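PDB 3UID: putative uncharacterized protein from Mycobacterium smegmatis, which probably acts as a type II toxin, like its Mycobacterium tuberculosis structural homologue involved in the hypoxic response, and belongs to the AHA1 family of the SRPBCC superfamily. Local coordinates for residues T26-I31 / Y113-H118; Q30-P35 / N153-L158; K40-P45 / A49-H54; D93-E98 / T104-S109. All coordinates share one frame; numbering follows the deposited sequence.

In the fold
After strands 3-9 and 14-21, helix 25-33 serves two contacts: contact 1 sets it on strand 109-118 of the antiparallel sheet, and contact 2 packs its later turn, 30-35, against the C-terminal helix 144-158. Contact 2 starts from the same part of the chain as contact 1 and closes last, at the end of the final helix. Contacts 3 and 4, in series with each other, are both nested inside these two loops. Contact 3 is a short closure in which the end of helix 35-42 turns back on edge strand 50-54. Contact 4 ties the end of strand 88-96 to the loop leading into 109-118, with its centre about 26 Å from that of contact 1.

Contact 1: T26-I31 / Y113-H118; sequences TRIWQI and YTFTEH
Helix 25-33 and strand 109-118 approach most closely at Trp29 and Phe115, whose CA atoms are 7.6 Å apart, and side chains alone bridge that gap. Phe115 points from the strand toward the helix, and its ring is met obliquely at CD1 and CE1 by Ile28 and at CD2 and CE2 by Trp29. CG2 of Ile28 lies 3.9 Å from CD1 of Phe115, and CE3 of Trp29 comes within 3.9 Å of CD2 of Phe115. The phenyl carbon meets the indole at its edge, near the indole plane, and the two side chains cross at about a right angle. In Trp29 a chi1 of 180° sets CG anti to the backbone N, and chi2 of -96° turns CE3 toward Phe115. Large apolar groups suit so buried a place. Around them, Phe115 also touches Thr122 and Ala124 of strand 121-129, Ile28 extends to Phe21 of strand 14-21 and Ile155 of helix 144-158, and Trp29 packs on Glu85 and Pro86.

Contact 2: Q30-P35 / N153-L158; sequences QIYADP and NQIDAL
Ile31 presents both of its branches to helix 144-158, and each meets a different residue. Its CG2 methyl lies 4.0 Å from CG1 of Ile155 and is equally near that residue's CD1, while its longer branch ends with CD1 3.7 Å from CD1 of Leu158. The division follows from chi1 of -64°, which sets CG1 beside the backbone N and CG2 anti to it, spreading the two branches over neighbouring turns of the opposing helix. Ile155 and Leu158 are three positions apart, so both can face the same partner. A branched aliphatic side chain suits this place, since it offers one branch to each of two apolar neighbours and asks for no polar partner. In the helix-grip arrangement of the Bet v 1-like clan, a long C-terminal helix lies against a curved antiparallel sheet, and here the short helix 25-33 touches both the sheet and that helix. Tyr32 looks across as well: its OH is 3.5 Å from CD1 of Ile155, the side chains crossing at about a right angle. That hydroxyl spends its polarity elsewhere, in a hydrogen bond to the OH of Tyr126. CG2 of Ile31 also rests over one face of the Tyr32 ring, 4.0 Å above its plane and offset toward the rim, while Val41 of helix 35-42 touches both Ile155 and Leu158.

Contact 3: K40-P45 / A49-H54; sequences KVWGPP and ATVVDH
Apolar packing carries most of this contact, with Trp42 and Ala49 at its centre. The CB atoms of Trp42 and Ala49 are 3.8 Å apart, and the methyl of Ala49 also sits 3.5 Å from the carbonyl O of Trp42; a small residue suits a place pressed so closely against the end of the helix. Farther along the strand, Val51 turns toward the indole, and its CG2 lies 4.0 Å from both CE3 and CZ3 of Trp42. The two side chains cross at about a right angle. With chi1 at 170°, Val51 has CG1 anti to the backbone N, which leaves CG2 as the branch that meets the benzo half of the ring. Backbone contacts join the chain where it turns: CA of Gly43 is 3.7 Å from N of Ala49, and glycine, with no side chain, lets the two backbones come this close. Among polar contacts, a water accepts from N of Ala49 at 3.0 Å and donates weakly to O of Gly43 at 3.5 Å. Trp42 also meets Tyr64 edge-to-face and touches Ala151 of helix 144-158. The strand itself pairs with 61-67 and carries a classic beta bulge, where Val52 and Asp53 both face Thr63. The connection leads from helix 35-42 into an edge strand of the antiparallel sheet, as expected of a Bet v 1-like helix-grip fold.

Contact 4: D93-E98 / T104-S109; sequences DGFADE and TDLPVS
Phe95 and Leu106 lean against each other obliquely, with CD1 of Leu106 3.9 Å from CD2 of the phenyl ring of Phe95 and almost as near its CE2. Nearer the backbone, the CG2 methyl of Thr104 lies 3.9 Å from CB of Phe95. Thr104 uses its two branches differently: with chi1 at 79°, OG1 lies between the backbone N and the carbonyl carbon, from where it accepts the N-H of Leu106 in an ST turn. Threonine therefore suits this place on both counts, its hydroxyl tightening the turn and its methyl packing on CB of Phe95. Two waters fill in where the backbones diverge. One donates to O of Phe95 and is hydrogen-bonded to OG1 of Thr104; the other accepts from N of Phe95 and donates to O of Leu106. At the far end the backbones pair directly, Asp93 and Ser109 forming an antiparallel hydrogen-bonded pair: N of Asp93 to O of Ser109 at 2.9 Å, and N of Ser109 to O of Asp93 at 3.0 Å. Their side chains lie on the same face of the sheet, CB of Asp93 being 3.7 Å from OG of Ser109, while OD1 of Asp93 is hydrogen-bonded to the OH of Tyr64. The apolar packing continues onto helix 133-141, where Phe95 and Leu106 both touch Val139, and Gly94 and Ala96 pair with strand 73-84.

Contact 1: T26-I31 / Y113-H118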
loop_
_atom_site.group_PDB
_atom_site.type_symbol
_atom_site.label_atom_id
_atom_site.label_comp_id
_atom_site.label_asym_id
_atom_site.label_seq_id
_atom_site.Cartn_x
_atom_site.Cartn_y
_atom_site.Cartn_z
ATOM N N THR A 26 16.528 -4.214 1.227
ATOM C CA THR A 26 16.464 -5.026 0.009
ATOM C C THR A 26 15.364 -6.075 0.088
ATOM O O THR A 26 14.690 -6.348 -0.909
ATOM C CB THR A 26 17.804 -5.698 -0.322
ATOM O OG1 THR A 26 18.288 -6.419 0.819
ATOM C CG2 THR A 26 18.823 -4.640 -0.703
ATOM N N ARG A 27 15.169 -6.649 1.270
ATOM C CA ARG A 27 14.084 -7.625 1.473
ATOM C C ARG A 27 12.685 -7.004 1.355
ATOM O O ARG A 27 11.808 -7.554 0.686
ATOM C CB ARG A 27 14.205 -8.315 2.836
ATOM C CG ARG A 27 12.957 -9.174 3.165
ATOM C CD ARG A 27 12.938 -10.382 2.260
ATOM N NE ARG A 27 11.724 -11.200 2.396
ATOM C CZ ARG A 27 10.664 -11.102 1.595
ATOM N NH1 ARG A 27 10.645 -10.214 0.611
ATOM N NH2 ARG A 27 9.616 -11.893 1.776
ATOM N N ILE A 28 12.464 -5.871 2.021
ATOM C CA ILE A 28 11.180 -5.195 1.969
ATOM C C ILE A 28 10.844 -4.759 0.545
ATOM O O ILE A 28 9.699 -4.843 0.118
ATOM C CB ILE A 28 11.135 -4.010 2.953
ATOM C CG1 ILE A 28 11.484 -4.490 4.366
ATOM C CG2 ILE A 28 9.758 -3.371 2.950
ATOM C CD1 ILE A 28 10.512 -5.525 4.935
ATOM N N TRP A 29 11.848 -4.310 -0.204
ATOM C CA TRP A 29 11.619 -3.918 -1.584
ATOM C C TRP A 29 10.936 -5.044 -2.366
ATOM O O TRP A 29 10.037 -4.796 -3.167
ATOM C CB TRP A 29 12.935 -3.536 -2.271
ATOM C CG TRP A 29 12.726 -3.133 -3.696
ATOM C CD1 TRP A 29 12.859 -3.923 -4.808
ATOM C CD2 TRP A 29 12.301 -1.854 -4.164
ATOM N NE1 TRP A 29 12.572 -3.201 -5.939
ATOM C CE2 TRP A 29 12.219 -1.929 -5.571
ATOM C CE3 TRP A 29 11.998 -0.644 -3.533
ATOM C CZ2 TRP A 29 11.845 -0.841 -6.352
ATOM C CZ3 TRP A 29 11.616 0.433 -4.314
ATOM C CH2 TRP A 29 11.549 0.330 -5.704
ATOM N N GLN A 30 11.371 -6.275 -2.128
ATOM C CA GLN A 30 10.858 -7.427 -2.866
ATOM C C GLN A 30 9.406 -7.779 -2.551
ATOM O O GLN A 30 8.742 -8.460 -3.351
ATOM C CB GLN A 30 11.765 -8.645 -2.656
ATOM C CG GLN A 30 13.149 -8.480 -3.249
ATOM C CD GLN A 30 13.136 -8.248 -4.760
ATOM O OE1 GLN A 30 12.241 -8.727 -5.464
ATOM N NE2 GLN A 30 14.116 -7.514 -5.251
ATOM N N ILE A 31 8.913 -7.331 -1.399
ATOM C CA ILE A 31 7.489 -7.449 -1.080
ATOM C C ILE A 31 6.651 -6.763 -2.169
ATOM O O ILE A 31 5.601 -7.277 -2.584
ATOM C CB ILE A 31 7.155 -6.818 0.294
ATOM C CG1 ILE A 31 7.862 -7.555 1.449
ATOM C CG2 ILE A 31 5.635 -6.755 0.519
ATOM C CD1 ILE A 31 7.284 -8.911 1.755
ATOM N N TYR A 113 6.290 5.740 -1.447
ATOM C CA TYR A 113 6.756 4.774 -0.456
ATOM C C TYR A 113 8.265 4.865 -0.352
ATOM O O TYR A 113 8.969 4.794 -1.363
ATOM C CB TYR A 113 6.412 3.352 -0.900
ATOM C CG TYR A 113 4.943 2.974 -0.836
ATOM C CD1 TYR A 113 3.944 3.925 -0.650
ATOM C CD2 TYR A 113 4.570 1.638 -0.972
ATOM C CE1 TYR A 113 2.589 3.537 -0.588
ATOM C CE2 TYR A 113 3.244 1.244 -0.925
ATOM C CZ TYR A 113 2.264 2.193 -0.735
ATOM O OH TYR A 113 0.952 1.801 -0.682
ATOM N N THR A 114 8.763 5.011 0.869
ATOM C CA THR A 114 10.191 5.137 1.087
ATOM C C THR A 114 10.665 4.124 2.125
ATOM O O THR A 114 10.061 3.994 3.197
ATOM C CB THR A 114 10.547 6.573 1.496
ATOM O OG1 THR A 114 10.077 7.471 0.485
ATOM C CG2 THR A 114 12.044 6.737 1.660
ATOM N N PHE A 115 11.744 3.411 1.792
ATOM C CA PHE A 115 12.312 2.366 2.644
ATOM C C PHE A 115 13.750 2.742 2.984
ATOM O O PHE A 115 14.605 2.875 2.102
ATOM C CB PHE A 115 12.275 1.009 1.925
ATOM C CG PHE A 115 10.942 0.691 1.327
ATOM C CD1 PHE A 115 9.852 0.452 2.146
ATOM C CD2 PHE A 115 10.771 0.637 -0.044
ATOM C CE1 PHE A 115 8.610 0.170 1.608
ATOM C CE2 PHE A 115 9.526 0.362 -0.590
ATOM C CZ PHE A 115 8.445 0.120 0.241
ATOM N N THR A 116 14.025 2.945 4.267
ATOM C CA THR A 116 15.370 3.326 4.671
ATOM C C THR A 116 15.889 2.476 5.806
ATOM O O THR A 116 15.122 1.922 6.594
ATOM C CB THR A 116 15.449 4.818 5.023
ATOM O OG1 THR A 116 14.455 5.135 6.005
ATOM C CG2 THR A 116 15.206 5.660 3.770
ATOM N N GLU A 117 17.209 2.370 5.875
ATOM C CA GLU A 117 17.845 1.534 6.862
ATOM C C GLU A 117 17.607 2.124 8.239
ATOM O O GLU A 117 17.780 3.326 8.458
ATOM C CB GLU A 117 19.347 1.415 6.566
ATOM C CG GLU A 117 19.689 0.824 5.186
ATOM C CD GLU A 117 19.468 1.796 4.025
ATOM O OE1 GLU A 117 19.209 3.000 4.275
ATOM O OE2 GLU A 117 19.554 1.352 2.856
ATOM N N HIS A 118 17.182 1.278 9.166
ATOM C CA HIS A 118 16.883 1.717 10.515
ATOM C C HIS A 118 17.231 0.577 11.461
ATOM O O HIS A 118 16.420 -0.322 11.686
ATOM C CB HIS A 118 15.409 2.093 10.634
ATOM C CG HIS A 118 15.065 2.784 11.914
ATOM N ND1 HIS A 118 14.752 2.099 13.067
ATOM C CD2 HIS A 118 14.990 4.100 12.224
ATOM C CE1 HIS A 118 14.497 2.963 14.034
ATOM N NE2 HIS A 118 14.635 4.184 13.548
#

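Contact 2: Q30-P35 / N153-L158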
loop_
_atom_site.group_PDB
_atom_site.type_symbol
_atom_site.label_atom_id
_atom_site.label_comp_id
_atom_site.label_asym_id
_atom_site.label_seq_id
_atom_site.Cartn_x
_atom_site.Cartn_y
_atom_site.Cartn_z
ATOM N N GLN A 30 11.371 -6.275 -2.128
ATOM C CA GLN A 30 10.858 -7.427 -2.866
ATOM C C GLN A 30 9.406 -7.779 -2.551
ATOM O O GLN A 30 8.742 -8.460 -3.351
ATOM C CB GLN A 30 11.765 -8.645 -2.656
ATOM C CG GLN A 30 13.149 -8.480 -3.249
ATOM C CD GLN A 30 13.136 -8.248 -4.760
ATOM O OE1 GLN A 30 12.241 -8.727 -5.464
ATOM N NE2 GLN A 30 14.116 -7.514 -5.251
ATOM N N ILE A 31 8.913 -7.331 -1.399
ATOM C CA ILE A 31 7.489 -7.449 -1.080
ATOM C C ILE A 31 6.651 -6.763 -2.169
ATOM O O ILE A 31 5.601 -7.277 -2.584
ATOM C CB ILE A 31 7.155 -6.818 0.294
ATOM C CG1 ILE A 31 7.862 -7.555 1.449
ATOM C CG2 ILE A 31 5.635 -6.755 0.519
ATOM C CD1 ILE A 31 7.284 -8.911 1.755
ATOM N N TYR A 32 7.113 -5.595 -2.619
ATOM C CA TYR A 32 6.399 -4.794 -3.610
ATOM C C TYR A 32 6.790 -5.136 -5.043
ATOM O O TYR A 32 5.983 -4.986 -5.956
ATOM C CB TYR A 32 6.604 -3.301 -3.314
ATOM C CG TYR A 32 6.068 -2.988 -1.947
ATOM C CD1 TYR A 32 4.718 -2.737 -1.755
ATOM C CD2 TYR A 32 6.898 -3.024 -0.831
ATOM C CE1 TYR A 32 4.207 -2.505 -0.483
ATOM C CE2 TYR A 32 6.400 -2.787 0.446
ATOM C CZ TYR A 32 5.056 -2.522 0.608
ATOM O OH TYR A 32 4.557 -2.299 1.866
ATOM N N ALA A 33 8.018 -5.611 -5.224
ATOM C CA ALA A 33 8.534 -5.913 -6.552
ATOM C C ALA A 33 8.050 -7.255 -7.080
ATOM O O ALA A 33 7.990 -7.466 -8.291
ATOM C CB ALA A 33 10.061 -5.864 -6.539
ATOM N N ASP A 34 7.721 -8.172 -6.173
ATOM C CA ASP A 34 7.232 -9.500 -6.561
ATOM C C ASP A 34 5.730 -9.549 -6.336
ATOM O O ASP A 34 5.271 -9.478 -5.185
ATOM C CB ASP A 34 7.913 -10.570 -5.711
ATOM C CG ASP A 34 7.447 -11.979 -6.041
ATOM O OD1 ASP A 34 6.476 -12.150 -6.817
ATOM O OD2 ASP A 34 8.061 -12.921 -5.500
ATOM N N PRO A 35 4.941 -9.655 -7.426
ATOM C CA PRO A 35 3.490 -9.552 -7.241
ATOM C C PRO A 35 2.890 -10.677 -6.400
ATOM O O PRO A 35 1.836 -10.463 -5.797
ATOM C CB PRO A 35 2.951 -9.601 -8.681
ATOM C CG PRO A 35 3.992 -10.367 -9.432
ATOM C CD PRO A 35 5.300 -9.904 -8.829
ATOM N N ASN A 153 1.249 -5.800 9.122
ATOM C CA ASN A 153 1.336 -6.960 9.996
ATOM C C ASN A 153 1.609 -8.243 9.227
ATOM O O ASN A 153 2.327 -9.106 9.717
ATOM C CB ASN A 153 0.087 -7.095 10.859
ATOM C CG ASN A 153 -0.058 -5.942 11.824
ATOM O OD1 ASN A 153 0.941 -5.343 12.248
ATOM N ND2 ASN A 153 -1.298 -5.611 12.170
ATOM N N GLN A 154 1.057 -8.363 8.022
ATOM C CA GLN A 154 1.352 -9.545 7.206
ATOM C C GLN A 154 2.812 -9.565 6.781
ATOM O O GLN A 154 3.433 -10.627 6.738
ATOM C CB GLN A 154 0.420 -9.666 5.993
ATOM C CG GLN A 154 -1.037 -10.021 6.370
ATOM C CD GLN A 154 -1.128 -11.298 7.183
ATOM O OE1 GLN A 154 -0.585 -12.331 6.797
ATOM N NE2 GLN A 154 -1.794 -11.223 8.327
ATOM N N ILE A 155 3.363 -8.397 6.462
ATOM C CA ILE A 155 4.788 -8.313 6.146
ATOM C C ILE A 155 5.603 -8.781 7.347
ATOM O O ILE A 155 6.497 -9.603 7.183
ATOM C CB ILE A 155 5.212 -6.892 5.719
ATOM C CG1 ILE A 155 4.609 -6.555 4.354
ATOM C CG2 ILE A 155 6.742 -6.781 5.657
ATOM C CD1 ILE A 155 4.705 -5.064 4.013
ATOM N N ASP A 156 5.279 -8.296 8.546
ATOM C CA ASP A 156 5.957 -8.776 9.757
ATOM C C ASP A 156 5.995 -10.309 9.790
ATOM O O ASP A 156 7.034 -10.913 10.072
ATOM C CB ASP A 156 5.263 -8.297 11.043
ATOM C CG ASP A 156 5.436 -6.810 11.311
ATOM O OD1 ASP A 156 4.547 -6.239 11.978
ATOM O OD2 ASP A 156 6.451 -6.228 10.903
ATOM N N ALA A 157 4.849 -10.935 9.527
ATOM C CA ALA A 157 4.744 -12.388 9.654
ATOM C C ALA A 157 5.654 -13.117 8.679
ATOM O O ALA A 157 6.172 -14.189 8.997
ATOM C CB ALA A 157 3.308 -12.833 9.464
ATOM N N LEU A 158 5.854 -12.535 7.498
ATOM C CA LEU A 158 6.691 -13.146 6.475
ATOM C C LEU A 158 8.168 -13.125 6.837
ATOM O O LEU A 158 8.944 -13.906 6.298
ATOM C CB LEU A 158 6.550 -12.427 5.131
ATOM C CG LEU A 158 5.205 -12.442 4.410
ATOM C CD1 LEU A 158 5.398 -11.869 3.029
ATOM C CD2 LEU A 158 4.627 -13.846 4.322
#

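Contact 3: K40-P45 / A49-H54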
loop_
_atom_site.group_PDB
_atom_site.type_symbol
_atom_site.label_atom_id
_atom_site.label_comp_id
_atom_site.label_asym_id
_atom_site.label_seq_id
_atom_site.Cartn_x
_atom_site.Cartn_y
_atom_site.Cartn_z
ATOM N N LYS A 40 0.244 -11.669 -1.234
ATOM C CA LYS A 40 0.250 -12.381 0.036
ATOM C C LYS A 40 -0.023 -11.431 1.204
ATOM O O LYS A 40 -0.875 -11.699 2.052
ATOM C CB LYS A 40 1.591 -13.100 0.223
ATOM C CG LYS A 40 1.750 -13.784 1.577
ATOM C CD LYS A 40 0.772 -14.966 1.755
ATOM C CE LYS A 40 1.085 -15.724 3.049
ATOM N NZ LYS A 40 0.217 -16.929 3.199
ATOM N N VAL A 41 0.712 -10.327 1.258
ATOM C CA VAL A 41 0.578 -9.421 2.394
ATOM C C VAL A 41 -0.735 -8.630 2.362
ATOM O O VAL A 41 -1.263 -8.228 3.408
ATOM C CB VAL A 41 1.810 -8.499 2.558
ATOM C CG1 VAL A 41 3.064 -9.368 2.781
ATOM C CG2 VAL A 41 1.993 -7.577 1.356
ATOM N N TRP A 42 -1.264 -8.435 1.163
ATOM C CA TRP A 42 -2.551 -7.763 0.985
ATOM C C TRP A 42 -3.738 -8.692 1.236
ATOM O O TRP A 42 -4.869 -8.221 1.419
ATOM C CB TRP A 42 -2.665 -7.207 -0.434
ATOM C CG TRP A 42 -1.961 -5.927 -0.672
ATOM C CD1 TRP A 42 -1.313 -5.154 0.250
ATOM C CD2 TRP A 42 -1.831 -5.250 -1.925
ATOM N NE1 TRP A 42 -0.793 -4.034 -0.353
ATOM C CE2 TRP A 42 -1.098 -4.068 -1.689
ATOM C CE3 TRP A 42 -2.277 -5.518 -3.220
ATOM C CZ2 TRP A 42 -0.791 -3.161 -2.704
ATOM C CZ3 TRP A 42 -1.965 -4.606 -4.234
ATOM C CH2 TRP A 42 -1.240 -3.447 -3.964
ATOM N N GLY A 43 -3.479 -10.000 1.232
ATOM C CA GLY A 43 -4.530 -11.008 1.329
ATOM C C GLY A 43 -4.313 -12.078 2.389
ATOM O O GLY A 43 -4.038 -13.241 2.062
ATOM N N PRO A 44 -4.482 -11.710 3.666
ATOM C CA PRO A 44 -4.573 -12.729 4.720
ATOM C C PRO A 44 -5.814 -13.607 4.467
ATOM O O PRO A 44 -6.661 -13.253 3.637
ATOM C CB PRO A 44 -4.726 -11.895 5.993
ATOM C CG PRO A 44 -5.347 -10.623 5.542
ATOM C CD PRO A 44 -4.897 -10.378 4.138
ATOM N N PRO A 45 -5.916 -14.759 5.144
ATOM C CA PRO A 45 -6.982 -15.724 4.839
ATOM C C PRO A 45 -8.389 -15.119 4.850
ATOM O O PRO A 45 -9.205 -15.461 3.982
ATOM C CB PRO A 45 -6.841 -16.753 5.963
ATOM C CG PRO A 45 -5.399 -16.686 6.340
ATOM C CD PRO A 45 -5.043 -15.234 6.231
ATOM N N ALA A 49 -6.864 -11.256 -1.512
ATOM C CA ALA A 49 -6.492 -10.258 -2.488
ATOM C C ALA A 49 -5.936 -10.967 -3.710
ATOM O O ALA A 49 -5.490 -12.121 -3.636
ATOM C CB ALA A 49 -5.446 -9.317 -1.900
ATOM N N THR A 50 -5.985 -10.275 -4.840
ATOM C CA THR A 50 -5.339 -10.747 -6.050
ATOM C C THR A 50 -4.571 -9.589 -6.675
ATOM O O THR A 50 -5.116 -8.499 -6.859
ATOM C CB THR A 50 -6.374 -11.236 -7.060
ATOM O OG1 THR A 50 -7.123 -12.312 -6.491
ATOM C CG2 THR A 50 -5.686 -11.724 -8.337
ATOM N N VAL A 51 -3.307 -9.824 -6.999
ATOM C CA VAL A 51 -2.572 -8.880 -7.837
ATOM C C VAL A 51 -2.694 -9.393 -9.264
ATOM O O VAL A 51 -2.283 -10.518 -9.580
ATOM C CB VAL A 51 -1.103 -8.734 -7.390
ATOM C CG1 VAL A 51 -0.282 -7.951 -8.416
ATOM C CG2 VAL A 51 -1.044 -8.068 -6.017
ATOM N N VAL A 52 -3.333 -8.589 -10.102
ATOM C CA VAL A 52 -3.669 -9.000 -11.459
ATOM C C VAL A 52 -2.529 -8.662 -12.412
ATOM O O VAL A 52 -1.785 -9.557 -12.838
ATOM C CB VAL A 52 -5.025 -8.400 -11.892
ATOM C CG1 VAL A 52 -5.366 -8.806 -13.325
ATOM C CG2 VAL A 52 -6.131 -8.890 -10.940
ATOM N N ASP A 53 -2.368 -7.381 -12.732
ATOM C CA ASP A 53 -1.231 -6.950 -13.532
ATOM C C ASP A 53 -0.238 -6.279 -12.607
ATOM O O ASP A 53 -0.627 -5.670 -11.615
ATOM C CB ASP A 53 -1.660 -5.959 -14.622
ATOM C CG ASP A 53 -2.597 -6.574 -15.633
ATOM O OD1 ASP A 53 -2.458 -7.778 -15.925
ATOM O OD2 ASP A 53 -3.473 -5.841 -16.130
ATOM N N HIS A 54 1.043 -6.391 -12.932
ATOM C CA HIS A 54 2.081 -5.804 -12.091
ATOM C C HIS A 54 3.338 -5.537 -12.928
ATOM O O HIS A 54 3.949 -6.456 -13.472
ATOM C CB HIS A 54 2.383 -6.767 -10.941
ATOM C CG HIS A 54 3.444 -6.287 -9.996
ATOM N ND1 HIS A 54 4.787 -6.308 -10.311
ATOM C CD2 HIS A 54 3.361 -5.807 -8.731
ATOM C CE1 HIS A 54 5.484 -5.849 -9.286
ATOM N NE2 HIS A 54 4.644 -5.535 -8.316
HETATM O O HOH W 1 -5.570 -13.964 -0.986
#

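Contact 4: D93-E98 / T104-S109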
loop_
_atom_site.group_PDB
_atom_site.type_symbol
_atom_site.label_atom_id
_atom_site.label_comp_id
_atom_site.label_asym_id
_atom_site.label_seq_id
_atom_site.Cartn_x
_atom_site.Cartn_y
_atom_site.Cartn_z
ATOM N N ASP A 93 -2.829 6.415 -7.356
ATOM C CA ASP A 93 -3.727 5.302 -7.040
ATOM C C ASP A 93 -5.191 5.676 -7.233
ATOM O O ASP A 93 -5.624 6.747 -6.801
ATOM C CB ASP A 93 -3.471 4.844 -5.603
ATOM C CG ASP A 93 -4.492 3.839 -5.118
ATOM O OD1 ASP A 93 -4.469 2.688 -5.603
ATOM O OD2 ASP A 93 -5.328 4.203 -4.260
ATOM N N GLY A 94 -5.946 4.786 -7.878
ATOM C CA GLY A 94 -7.363 5.009 -8.105
ATOM C C GLY A 94 -8.224 3.803 -7.771
ATOM O O GLY A 94 -7.749 2.672 -7.819
ATOM N N PHE A 95 -9.484 4.052 -7.432
ATOM C CA PHE A 95 -10.455 2.989 -7.176
ATOM C C PHE A 95 -11.161 2.617 -8.465
ATOM O O PHE A 95 -11.382 3.474 -9.325
ATOM C CB PHE A 95 -11.495 3.444 -6.152
ATOM C CG PHE A 95 -10.923 3.684 -4.787
ATOM C CD1 PHE A 95 -10.446 2.625 -4.028
ATOM C CD2 PHE A 95 -10.846 4.965 -4.268
ATOM C CE1 PHE A 95 -9.914 2.843 -2.771
ATOM C CE2 PHE A 95 -10.316 5.188 -3.012
ATOM C CZ PHE A 95 -9.846 4.130 -2.266
ATOM N N ALA A 96 -11.539 1.344 -8.592
ATOM C CA ALA A 96 -12.127 0.856 -9.839
ATOM C C ALA A 96 -13.126 -0.286 -9.654
ATOM O O ALA A 96 -13.243 -0.861 -8.568
ATOM C CB ALA A 96 -11.018 0.419 -10.806
ATOM N N ASP A 97 -13.838 -0.606 -10.734
ATOM C CA ASP A 97 -14.742 -1.737 -10.751
ATOM C C ASP A 97 -13.978 -3.008 -11.119
ATOM O O ASP A 97 -12.754 -2.994 -11.187
ATOM C CB ASP A 97 -15.956 -1.470 -11.665
ATOM C CG ASP A 97 -15.582 -1.314 -13.138
ATOM O OD1 ASP A 97 -14.490 -1.761 -13.539
ATOM O OD2 ASP A 97 -16.420 -0.773 -13.900
ATOM N N GLU A 98 -14.694 -4.102 -11.330
ATOM C CA GLU A 98 -14.041 -5.386 -11.573
ATOM C C GLU A 98 -13.189 -5.358 -12.847
ATOM O O GLU A 98 -12.242 -6.135 -12.989
ATOM C CB GLU A 98 -15.092 -6.494 -11.662
ATOM C CG GLU A 98 -14.510 -7.903 -11.664
ATOM C CD GLU A 98 -14.277 -8.460 -10.275
ATOM O OE1 GLU A 98 -14.685 -7.807 -9.292
ATOM O OE2 GLU A 98 -13.693 -9.561 -10.160
ATOM N N THR A 104 -15.834 5.464 -9.102
ATOM C CA THR A 104 -16.221 6.410 -8.052
ATOM C C THR A 104 -16.056 7.842 -8.551
ATOM O O THR A 104 -15.547 8.073 -9.652
ATOM C CB THR A 104 -15.368 6.240 -6.774
ATOM O OG1 THR A 104 -14.092 6.864 -6.952
ATOM C CG2 THR A 104 -15.166 4.757 -6.435
ATOM N N ASP A 105 -16.474 8.809 -7.742
ATOM C CA ASP A 105 -16.295 10.205 -8.118
ATOM C C ASP A 105 -15.029 10.794 -7.498
ATOM O O ASP A 105 -14.839 12.011 -7.489
ATOM C CB ASP A 105 -17.533 11.036 -7.747
ATOM C CG ASP A 105 -17.802 11.067 -6.255
ATOM O OD1 ASP A 105 -17.100 10.369 -5.490
ATOM O OD2 ASP A 105 -18.735 11.793 -5.847
ATOM N N LEU A 106 -14.157 9.926 -7.002
ATOM C CA LEU A 106 -12.935 10.367 -6.340
ATOM C C LEU A 106 -11.784 10.507 -7.325
ATOM O O LEU A 106 -11.600 9.651 -8.187
ATOM C CB LEU A 106 -12.537 9.371 -5.253
ATOM C CG LEU A 106 -13.500 9.206 -4.075
ATOM C CD1 LEU A 106 -13.067 8.023 -3.211
ATOM C CD2 LEU A 106 -13.579 10.486 -3.243
ATOM N N PRO A 107 -10.988 11.575 -7.180
ATOM C CA PRO A 107 -9.752 11.677 -7.968
ATOM C C PRO A 107 -8.702 10.722 -7.420
ATOM O O PRO A 107 -8.864 10.202 -6.309
ATOM C CB PRO A 107 -9.305 13.117 -7.730
ATOM C CG PRO A 107 -9.868 13.466 -6.370
ATOM C CD PRO A 107 -11.171 12.712 -6.261
ATOM N N VAL A 108 -7.630 10.494 -8.175
ATOM C CA VAL A 108 -6.550 9.657 -7.669
ATOM C C VAL A 108 -5.836 10.344 -6.502
ATOM O O VAL A 108 -5.909 11.561 -6.338
ATOM C CB VAL A 108 -5.499 9.323 -8.772
ATOM C CG1 VAL A 108 -6.151 8.570 -9.931
ATOM C CG2 VAL A 108 -4.782 10.592 -9.270
ATOM N N SER A 109 -5.149 9.544 -5.693
ATOM C CA SER A 109 -4.215 10.057 -4.706
ATOM C C SER A 109 -2.818 9.879 -5.285
ATOM O O SER A 109 -2.620 9.064 -6.194
ATOM C CB SER A 109 -4.361 9.283 -3.388
ATOM O OG SER A 109 -4.106 7.893 -3.575
HETATM O O HOH W 2 -12.844 5.951 -9.276
HETATM O O HOH W 3 -10.105 7.055 -7.284
#